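Local atomic coordinates of F-actin-capping protein subunit alpha (Dictyostelium discoideum, PDB entry 4AKR), a protein that caps the fast-growing barbed ends of actin filaments independently of calcium, blocking subunit exchange there without severing the filaments. Residues Asn76-Asp81 against Gly99-Ser104; Lys83-Ile88 against Gly105-Asp110; Glu112-Ala117 against Glu144-Thr149. All coordinates share one frame; numbering follows the deposited sequence.

Interaction 1: Asn76-Asp81 against Gly99-Ser104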
loop_
_atom_site.group_PDB
_atom_site.type_symbol
_atom_site.label_atom_id
_atom_site.label_comp_id
_atom_site.label_asym_id
_atom_site.label_seq_id
_atom_site.Cartn_x
_atom_site.Cartn_y
_atom_site.Cartn_z
ATOM N N ASN A 76 -14.753 -23.331 13.995
ATOM C CA ASN A 76 -14.863 -22.016 13.375
ATOM C C ASN A 76 -14.667 -20.881 14.388
ATOM O O ASN A 76 -14.341 -19.747 14.017
ATOM C CB ASN A 76 -16.229 -21.885 12.700
ATOM C CG ASN A 76 -16.245 -20.836 11.608
ATOM O OD1 ASN A 76 -16.169 -19.631 11.876
ATOM N ND2 ASN A 76 -16.338 -21.289 10.361
ATOM N N ASN A 77 -14.861 -21.185 15.666
ATOM C CA ASN A 77 -14.704 -20.180 16.708
ATOM C C ASN A 77 -13.894 -20.673 17.899
ATOM O O ASN A 77 -13.963 -20.098 18.987
ATOM C CB ASN A 77 -16.077 -19.714 17.188
ATOM C CG ASN A 77 -16.933 -19.212 16.057
ATOM O OD1 ASN A 77 -17.352 -19.987 15.193
ATOM N ND2 ASN A 77 -17.185 -17.904 16.035
ATOM N N GLU A 78 -13.124 -21.732 17.700
ATOM C CA GLU A 78 -12.323 -22.261 18.790
ATOM C C GLU A 78 -10.867 -22.379 18.388
ATOM O O GLU A 78 -10.535 -22.955 17.353
ATOM C CB GLU A 78 -12.865 -23.615 19.241
ATOM C CG GLU A 78 -14.252 -23.538 19.854
ATOM C CD GLU A 78 -14.788 -24.910 20.214
ATOM O OE1 GLU A 78 -14.771 -25.802 19.338
ATOM O OE2 GLU A 78 -15.224 -25.100 21.368
ATOM N N TYR A 79 -10.003 -21.832 19.230
ATOM C CA TYR A 79 -8.576 -21.830 18.968
ATOM C C TYR A 79 -7.792 -22.401 20.138
ATOM O O TYR A 79 -8.034 -22.062 21.298
ATOM C CB TYR A 79 -8.148 -20.399 18.631
ATOM C CG TYR A 79 -8.823 -19.921 17.363
ATOM C CD1 TYR A 79 -10.121 -19.393 17.391
ATOM C CD2 TYR A 79 -8.232 -20.142 16.118
ATOM C CE1 TYR A 79 -10.820 -19.114 16.206
ATOM C CE2 TYR A 79 -8.915 -19.863 14.931
ATOM C CZ TYR A 79 -10.207 -19.360 14.982
ATOM O OH TYR A 79 -10.889 -19.158 13.805
ATOM N N LEU A 80 -6.865 -23.293 19.804
ATOM C CA LEU A 80 -6.022 -23.970 20.772
ATOM C C LEU A 80 -4.819 -23.124 21.164
ATOM O O LEU A 80 -4.193 -22.469 20.326
ATOM C CB LEU A 80 -5.542 -25.303 20.190
ATOM C CG LEU A 80 -4.700 -26.209 21.097
ATOM C CD1 LEU A 80 -5.553 -26.721 22.254
ATOM C CD2 LEU A 80 -4.166 -27.385 20.297
ATOM N N ASP A 81 -4.510 -23.141 22.452
ATOM C CA ASP A 81 -3.376 -22.414 23.000
ATOM C C ASP A 81 -2.623 -23.437 23.843
ATOM O O ASP A 81 -2.817 -23.524 25.053
ATOM C CB ASP A 81 -3.872 -21.241 23.853
ATOM C CG ASP A 81 -2.754 -20.539 24.587
ATOM O OD1 ASP A 81 -1.593 -20.614 24.128
ATOM O OD2 ASP A 81 -3.033 -19.898 25.620
ATOM N N GLY A 99 -14.873 -17.223 25.419
ATOM C CA GLY A 99 -14.738 -18.422 26.221
ATOM C C GLY A 99 -13.298 -18.818 26.487
ATOM O O GLY A 99 -12.394 -18.498 25.714
ATOM N N GLU A 100 -13.090 -19.509 27.601
ATOM C CA GLU A 100 -11.769 -19.973 27.993
ATOM C C GLU A 100 -11.939 -21.251 28.810
ATOM O O GLU A 100 -12.612 -21.252 29.840
ATOM C CB GLU A 100 -11.048 -18.902 28.826
ATOM C CG GLU A 100 -10.434 -17.754 28.022
ATOM C CD GLU A 100 -9.930 -16.613 28.909
ATOM O OE1 GLU A 100 -9.293 -16.880 29.950
ATOM O OE2 GLU A 100 -10.162 -15.439 28.562
ATOM N N ARG A 101 -11.349 -22.342 28.338
ATOM C CA ARG A 101 -11.431 -23.610 29.047
ATOM C C ARG A 101 -10.139 -24.398 28.895
ATOM O O ARG A 101 -9.306 -24.090 28.046
ATOM C CB ARG A 101 -12.602 -24.451 28.529
ATOM C CG ARG A 101 -12.424 -25.023 27.130
ATOM C CD ARG A 101 -13.538 -26.020 26.853
ATOM N NE ARG A 101 -13.558 -26.542 25.490
ATOM C CZ ARG A 101 -12.766 -27.505 25.029
ATOM N NH1 ARG A 101 -11.861 -28.066 25.817
ATOM N NH2 ARG A 101 -12.902 -27.929 23.777
ATOM N N SER A 102 -9.983 -25.412 29.734
ATOM C CA SER A 102 -8.813 -26.266 29.701
ATOM C C SER A 102 -8.931 -27.226 28.530
ATOM O O SER A 102 -10.032 -27.677 28.195
ATOM C CB SER A 102 -8.722 -27.079 30.987
ATOM O OG SER A 102 -8.709 -26.244 32.119
ATOM N N ALA A 103 -7.804 -27.542 27.905
ATOM C CA ALA A 103 -7.824 -28.490 26.797
ATOM C C ALA A 103 -8.158 -29.858 27.401
ATOM O O ALA A 103 -7.832 -30.131 28.553
ATOM C CB ALA A 103 -6.466 -28.530 26.107
ATOM N N SER A 104 -8.810 -30.715 26.631
ATOM C CA SER A 104 -9.168 -32.020 27.138
ATOM C C SER A 104 -8.872 -33.127 26.138
ATOM O O SER A 104 -9.604 -34.116 26.060
ATOM C CB SER A 104 -10.649 -32.026 27.527
ATOM O OG SER A 104 -11.470 -31.547 26.475
HETATM O O HOH W 1 -15.261 -27.770 22.202
#
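Glu78 sets its CG beside the backbone N (chi1 -65°) and extends the next bond, which carries the carboxylate toward Arg101. Arg101 answers from the other segment with CG flanked by its backbone N and carbonyl carbon (chi1 71°), followed by two extended bonds, and its guanidinium ends up with Glu78 OE2 at its edge, near the guanidinium plane. The charged atoms Glu78 OE2 and Arg101 NH2 remain 4.4 Å apart, too far for a salt bridge, and a water closes the gap. The water donates to Glu78 OE2 at 2.8 Å and accepts from Arg101 NH2 at 2.8 Å, forming a bent link between opposite charges. The other terminal nitrogen makes a weak hydrogen bond within its own segment, Arg101 NH1 to Ser102 O at 3.0 Å, and has a long, weak ion pair with Glu106. Strands 78-81 and 96-102 are not direct neighbours: strand 86-91 runs between them in an antiparallel meander, so the two run parallel to each other. Backbone hydrogen bonds join Tyr79 to Ile88 on one edge of that middle strand and Arg101 to Val87 on the other. Glu78 and Arg101 both touch Val87, so their chains reach across it, and the water-linked ends lie at the surface. Farther along, the contact turns apolar. The methyl Leu80 CD1 comes within 4.4 Å of Ala103 CB, where the second segment has left its strand. Leu80 also packs on Glu106 and Ile107 in the loop that follows.

Interaction 2: Lys83-Ile88 against Gly105-Asp110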
loop_
_atom_site.group_PDB
_atom_site.type_symbol
_atom_site.label_atom_id
_atom_site.label_comp_id
_atom_site.label_asym_id
_atom_site.label_seq_id
_atom_site.Cartn_x
_atom_site.Cartn_y
_atom_site.Cartn_z
ATOM N N LYS A 83 0.463 -23.661 24.920
ATOM C CA LYS A 83 1.290 -23.140 25.989
ATOM C C LYS A 83 0.562 -23.133 27.326
ATOM O O LYS A 83 1.129 -23.511 28.342
ATOM C CB LYS A 83 1.765 -21.727 25.648
ATOM C CG LYS A 83 2.716 -21.138 26.679
ATOM C CD LYS A 83 3.169 -19.746 26.291
ATOM C CE LYS A 83 3.998 -19.777 25.025
ATOM N NZ LYS A 83 4.347 -18.390 24.576
ATOM N N ASN A 84 -0.697 -22.709 27.322
ATOM C CA ASN A 84 -1.483 -22.637 28.542
ATOM C C ASN A 84 -2.537 -23.738 28.615
ATOM O O ASN A 84 -3.500 -23.637 29.381
ATOM C CB ASN A 84 -2.146 -21.264 28.644
ATOM C CG ASN A 84 -1.148 -20.130 28.547
ATOM O OD1 ASN A 84 -1.177 -19.340 27.602
ATOM N ND2 ASN A 84 -0.251 -20.046 29.518
ATOM N N LYS A 85 -2.340 -24.791 27.828
ATOM C CA LYS A 85 -3.257 -25.923 27.803
ATOM C C LYS A 85 -4.711 -25.488 27.855
ATOM O O LYS A 85 -5.456 -25.891 28.753
ATOM C CB LYS A 85 -2.974 -26.859 28.977
ATOM C CG LYS A 85 -1.611 -27.536 28.926
ATOM C CD LYS A 85 -1.532 -28.663 29.941
ATOM C CE LYS A 85 -1.309 -28.153 31.345
ATOM N NZ LYS A 85 0.127 -27.802 31.529
ATOM N N GLN A 86 -5.123 -24.664 26.898
ATOM C CA GLN A 86 -6.498 -24.196 26.877
ATOM C C GLN A 86 -7.075 -24.035 25.479
ATOM O O GLN A 86 -6.359 -24.031 24.479
ATOM C CB GLN A 86 -6.620 -22.868 27.640
ATOM C CG GLN A 86 -5.835 -21.706 27.054
ATOM C CD GLN A 86 -5.976 -20.433 27.883
ATOM O OE1 GLN A 86 -5.366 -19.407 27.582
ATOM N NE2 GLN A 86 -6.785 -20.499 28.930
ATOM N N VAL A 87 -8.393 -23.914 25.434
ATOM C CA VAL A 87 -9.127 -23.738 24.194
ATOM C C VAL A 87 -9.832 -22.406 24.330
ATOM O O VAL A 87 -10.589 -22.177 25.286
ATOM C CB VAL A 87 -10.172 -24.842 23.988
ATOM C CG1 VAL A 87 -11.081 -24.480 22.828
ATOM C CG2 VAL A 87 -9.474 -26.160 23.713
ATOM N N ILE A 88 -9.566 -21.523 23.377
ATOM C CA ILE A 88 -10.150 -20.192 23.391
ATOM C C ILE A 88 -11.296 -20.073 22.401
ATOM O O ILE A 88 -11.142 -20.395 21.219
ATOM C CB ILE A 88 -9.082 -19.144 23.041
ATOM C CG1 ILE A 88 -7.930 -19.238 24.039
ATOM C CG2 ILE A 88 -9.683 -17.761 23.051
ATOM C CD1 ILE A 88 -6.714 -18.409 23.659
ATOM N N GLY A 105 -7.793 -32.960 25.376
ATOM C CA GLY A 105 -7.417 -33.960 24.393
ATOM C C GLY A 105 -6.945 -33.390 23.064
ATOM O O GLY A 105 -6.382 -34.121 22.244
ATOM N N GLU A 106 -7.169 -32.093 22.849
ATOM C CA GLU A 106 -6.766 -31.426 21.606
ATOM C C GLU A 106 -5.259 -31.453 21.390
ATOM O O GLU A 106 -4.780 -31.434 20.259
ATOM C CB GLU A 106 -7.219 -29.967 21.599
ATOM C CG GLU A 106 -8.724 -29.758 21.623
ATOM C CD GLU A 106 -9.353 -30.142 22.945
ATOM O OE1 GLU A 106 -8.830 -29.734 23.996
ATOM O OE2 GLU A 106 -10.381 -30.842 22.930
ATOM N N ILE A 107 -4.511 -31.482 22.483
ATOM C CA ILE A 107 -3.059 -31.503 22.405
ATOM C C ILE A 107 -2.566 -32.941 22.310
ATOM O O ILE A 107 -2.964 -33.796 23.101
ATOM C CB ILE A 107 -2.445 -30.820 23.648
ATOM C CG1 ILE A 107 -2.989 -29.388 23.761
ATOM C CG2 ILE A 107 -0.921 -30.839 23.561
ATOM C CD1 ILE A 107 -2.596 -28.662 25.038
ATOM N N GLU A 108 -1.708 -33.211 21.333
ATOM C CA GLU A 108 -1.162 -34.552 21.162
ATOM C C GLU A 108 -0.043 -34.787 22.168
ATOM O O GLU A 108 1.075 -34.306 21.988
ATOM C CB GLU A 108 -0.640 -34.728 19.737
ATOM C CG GLU A 108 -1.745 -34.798 18.701
ATOM C CD GLU A 108 -1.222 -34.726 17.288
ATOM O OE1 GLU A 108 -0.307 -35.511 16.950
ATOM O OE2 GLU A 108 -1.732 -33.884 16.516
ATOM N N GLN A 109 -0.354 -35.539 23.224
ATOM C CA GLN A 109 0.613 -35.826 24.280
ATOM C C GLN A 109 1.839 -36.631 23.856
ATOM O O GLN A 109 2.918 -36.435 24.402
ATOM C CB GLN A 109 -0.067 -36.553 25.450
ATOM C CG GLN A 109 -1.146 -35.757 26.172
ATOM C CD GLN A 109 -0.674 -34.382 26.596
ATOM O OE1 GLN A 109 0.402 -34.231 27.158
ATOM N NE2 GLN A 109 -1.489 -33.368 26.332
ATOM N N ASP A 110 1.691 -37.528 22.888
ATOM C CA ASP A 110 2.828 -38.352 22.488
ATOM C C ASP A 110 4.026 -37.612 21.901
ATOM O O ASP A 110 5.131 -38.147 21.883
ATOM C CB ASP A 110 2.377 -39.468 21.539
ATOM C CG ASP A 110 1.649 -38.950 20.316
ATOM O OD1 ASP A 110 1.684 -37.730 20.056
ATOM O OD2 ASP A 110 1.040 -39.780 19.611
#
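Ile107 and Lys85 meet with their side chains at about a right angle. The terminal methyl of the isoleucine abuts the root of the lysine: Ile107 CD1 is 3.9 Å from Lys85 CA and 4.2 Å from Lys85 CG. Ile107 places CG1 beside its backbone N (chi1 -57°) and runs on extended, so this methyl leads the approach. The lysine chain then bends twice and carries its amine away from the loop. Val87 and Glu106 also cross nearly perpendicularly, with Val87 CG2 lying 3.6 Å from Glu106 OE1. No hydrogen bond spans the two segments. That carboxylate oxygen instead accepts one from the backbone N of Ser104, which ties the carboxylate back to the backbone just ahead of its own loop segment while the same oxygen lies against the Val87 methyl. Lys85 and Gln86 together face Asp81 in a G1 beta bulge, Lys85 taking the left-handed backbone conformation, at the start of strand 86-91. Residues 105-110 pass from strand 96-102 to helix 112-129. On the way Glu106 touches Ile74 of strand 73-75, and Glu108 and Asp110 both form salt bridges to Lys141 of strand 134-142.

Interaction 3: Glu112-Ala117 against Glu144-Thr149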
loop_
_atom_site.group_PDB
_atom_site.type_symbol
_atom_site.label_atom_id
_atom_site.label_comp_id
_atom_site.label_asym_id
_atom_site.label_seq_id
_atom_site.Cartn_x
_atom_site.Cartn_y
_atom_site.Cartn_z
ATOM N N GLU A 112 4.261 -34.107 22.680
ATOM C CA GLU A 112 4.240 -32.880 23.473
ATOM C C GLU A 112 5.608 -32.444 23.976
ATOM O O GLU A 112 5.836 -31.253 24.172
ATOM C CB GLU A 112 3.266 -33.057 24.646
ATOM C CG GLU A 112 3.229 -31.930 25.682
ATOM C CD GLU A 112 2.870 -30.569 25.105
ATOM O OE1 GLU A 112 2.314 -30.511 23.987
ATOM O OE2 GLU A 112 3.138 -29.557 25.786
ATOM N N GLN A 113 6.522 -33.391 24.183
ATOM C CA GLN A 113 7.851 -33.030 24.668
ATOM C C GLN A 113 8.613 -32.255 23.606
ATOM O O GLN A 113 9.475 -31.438 23.921
ATOM C CB GLN A 113 8.649 -34.271 25.094
ATOM C CG GLN A 113 8.070 -34.970 26.325
ATOM C CD GLN A 113 9.038 -35.944 26.985
ATOM O OE1 GLN A 113 8.688 -36.613 27.957
ATOM N NE2 GLN A 113 10.264 -36.019 26.468
ATOM N N TYR A 114 8.296 -32.517 22.345
ATOM C CA TYR A 114 8.940 -31.802 21.250
ATOM C C TYR A 114 8.305 -30.428 21.137
ATOM O O TYR A 114 8.998 -29.427 21.020
ATOM C CB TYR A 114 8.797 -32.585 19.929
ATOM C CG TYR A 114 9.804 -33.708 19.821
ATOM C CD1 TYR A 114 11.158 -33.432 19.622
ATOM C CD2 TYR A 114 9.424 -35.038 20.005
ATOM C CE1 TYR A 114 12.116 -34.454 19.615
ATOM C CE2 TYR A 114 10.370 -36.068 20.000
ATOM C CZ TYR A 114 11.714 -35.767 19.806
ATOM O OH TYR A 114 12.656 -36.773 19.820
ATOM N N ARG A 115 6.981 -30.378 21.193
ATOM C CA ARG A 115 6.300 -29.104 21.095
ATOM C C ARG A 115 6.771 -28.206 22.244
ATOM O O ARG A 115 7.094 -27.038 22.031
ATOM C CB ARG A 115 4.787 -29.302 21.167
ATOM C CG ARG A 115 3.980 -28.099 20.679
ATOM C CD ARG A 115 2.623 -28.040 21.355
ATOM N NE ARG A 115 2.788 -27.842 22.790
ATOM C CZ ARG A 115 3.144 -26.691 23.352
ATOM N NH1 ARG A 115 3.360 -25.613 22.610
ATOM N NH2 ARG A 115 3.337 -26.638 24.654
ATOM N N ALA A 116 6.829 -28.763 23.457
ATOM C CA ALA A 116 7.244 -28.011 24.648
ATOM C C ALA A 116 8.684 -27.521 24.548
ATOM O O ALA A 116 8.989 -26.397 24.930
ATOM C CB ALA A 116 7.063 -28.867 25.912
ATOM N N ALA A 117 9.574 -28.369 24.049
ATOM C CA ALA A 117 10.963 -27.967 23.885
ATOM C C ALA A 117 11.044 -26.839 22.849
ATOM O O ALA A 117 11.838 -25.915 23.003
ATOM C CB ALA A 117 11.805 -29.148 23.450
ATOM N N GLU A 144 5.891 -38.303 7.828
ATOM C CA GLU A 144 7.334 -38.223 8.007
ATOM C C GLU A 144 7.782 -38.039 9.459
ATOM O O GLU A 144 8.974 -37.867 9.728
ATOM C CB GLU A 144 7.898 -37.083 7.156
ATOM C CG GLU A 144 7.276 -35.725 7.445
ATOM C CD GLU A 144 5.900 -35.536 6.820
ATOM O OE1 GLU A 144 4.988 -36.356 7.075
ATOM O OE2 GLU A 144 5.727 -34.550 6.073
ATOM N N GLY A 145 6.841 -38.078 10.398
ATOM C CA GLY A 145 7.205 -37.909 11.797
ATOM C C GLY A 145 6.427 -36.823 12.518
ATOM O O GLY A 145 5.210 -36.925 12.681
ATOM N N ILE A 146 7.128 -35.777 12.948
ATOM C CA ILE A 146 6.487 -34.673 13.665
ATOM C C ILE A 146 6.578 -33.310 12.986
ATOM O O ILE A 146 7.637 -32.911 12.494
ATOM C CB ILE A 146 7.088 -34.499 15.078
ATOM C CG1 ILE A 146 6.801 -35.740 15.920
ATOM C CG2 ILE A 146 6.513 -33.244 15.740
ATOM C CD1 ILE A 146 7.581 -35.791 17.213
ATOM N N LYS A 147 5.462 -32.592 12.977
ATOM C CA LYS A 147 5.441 -31.256 12.411
ATOM C C LYS A 147 5.187 -30.238 13.525
ATOM O O LYS A 147 4.158 -30.280 14.198
ATOM C CB LYS A 147 4.356 -31.116 11.339
ATOM C CG LYS A 147 4.246 -29.684 10.815
ATOM C CD LYS A 147 3.215 -29.513 9.699
ATOM C CE LYS A 147 1.794 -29.673 10.207
ATOM N NZ LYS A 147 0.795 -29.306 9.165
ATOM N N ILE A 148 6.140 -29.334 13.732
ATOM C CA ILE A 148 5.989 -28.295 14.746
ATOM C C ILE A 148 5.839 -26.976 14.020
ATOM O O ILE A 148 6.725 -26.582 13.273
ATOM C CB ILE A 148 7.223 -28.213 15.672
ATOM C CG1 ILE A 148 7.414 -29.548 16.397
ATOM C CG2 ILE A 148 7.053 -27.069 16.674
ATOM C CD1 ILE A 148 6.196 -30.003 17.174
ATOM N N THR A 149 4.709 -26.304 14.225
ATOM C CA THR A 149 4.449 -25.027 13.574
ATOM C C THR A 149 4.625 -23.845 14.526
ATOM O O THR A 149 3.957 -23.761 15.560
ATOM C CB THR A 149 3.023 -24.989 12.995
ATOM O OG1 THR A 149 2.813 -26.141 12.171
ATOM C CG2 THR A 149 2.825 -23.737 12.154
#
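The Tyr114 ring meets Ile146 obliquely, with the ring carbon CD2, next to CG, leading: Tyr114 CD2 is 3.4 Å from Ile146 CD1, a close approach, and the two side chains cross at about a right angle. Phe175 of strand 163-175 adds an edge-to-face (T-shaped) ring contact with the same tyrosine. The second flat group, the Arg115 guanidinium, holds the Glu112 carboxylate at its edge, in plane, and grips it side-on with two nitrogens. Arg115 NE donates to Glu112 OE1 at 3.0 Å, and Arg115 NH2 donates to Glu112 OE2 at 3.1 Å. Both oxygens are met on their syn sides. This salt bridge spans three residues along the helix, and Arg115 NH1 takes a further salt bridge to Asp119 and a hydrogen bond to Val137 O. With its charged end directed away from strand 145-158, Arg115 offers the strand its backbone and the base of its side chain. Ile148 CD1 settles there, 4.0 Å from Arg115 CA, brought round by a bend at the second torsion (chi2 -56°). Ile146 and Ile148, two residues apart on the strand, thus face the helix together, and no hydrogen bond crosses between the segments. Tyr114 and Ala117 also touch the long helix 217-248. The contact is alpha-on-beta packing, with helix 112-129 laid against the five-stranded antiparallel sheet of the capping-protein alpha subunit.

In the fold
Interactions 1 and 2 hold the same small antiparallel sheet: interaction 1 spans strand 86-91 from one side to the other, and interaction 2 brings the loop after strand 96-102 against the start of strand 86-91. Backbone hydrogen bonds join the two contacts through that strand. Interaction 3 belongs to the larger sheet, its centre about 13 Å from that of interaction 2, which it touches where Ile107 packs on Glu112. Burial rises along the series, from a surface contact through a partly buried one to a buried one. The chemistry follows: water-bridged charges beside a light apolar touch in the first, mixed aliphatic and carboxylate packing in the second, and apolar packing backed by an intrahelical salt bridge in the third.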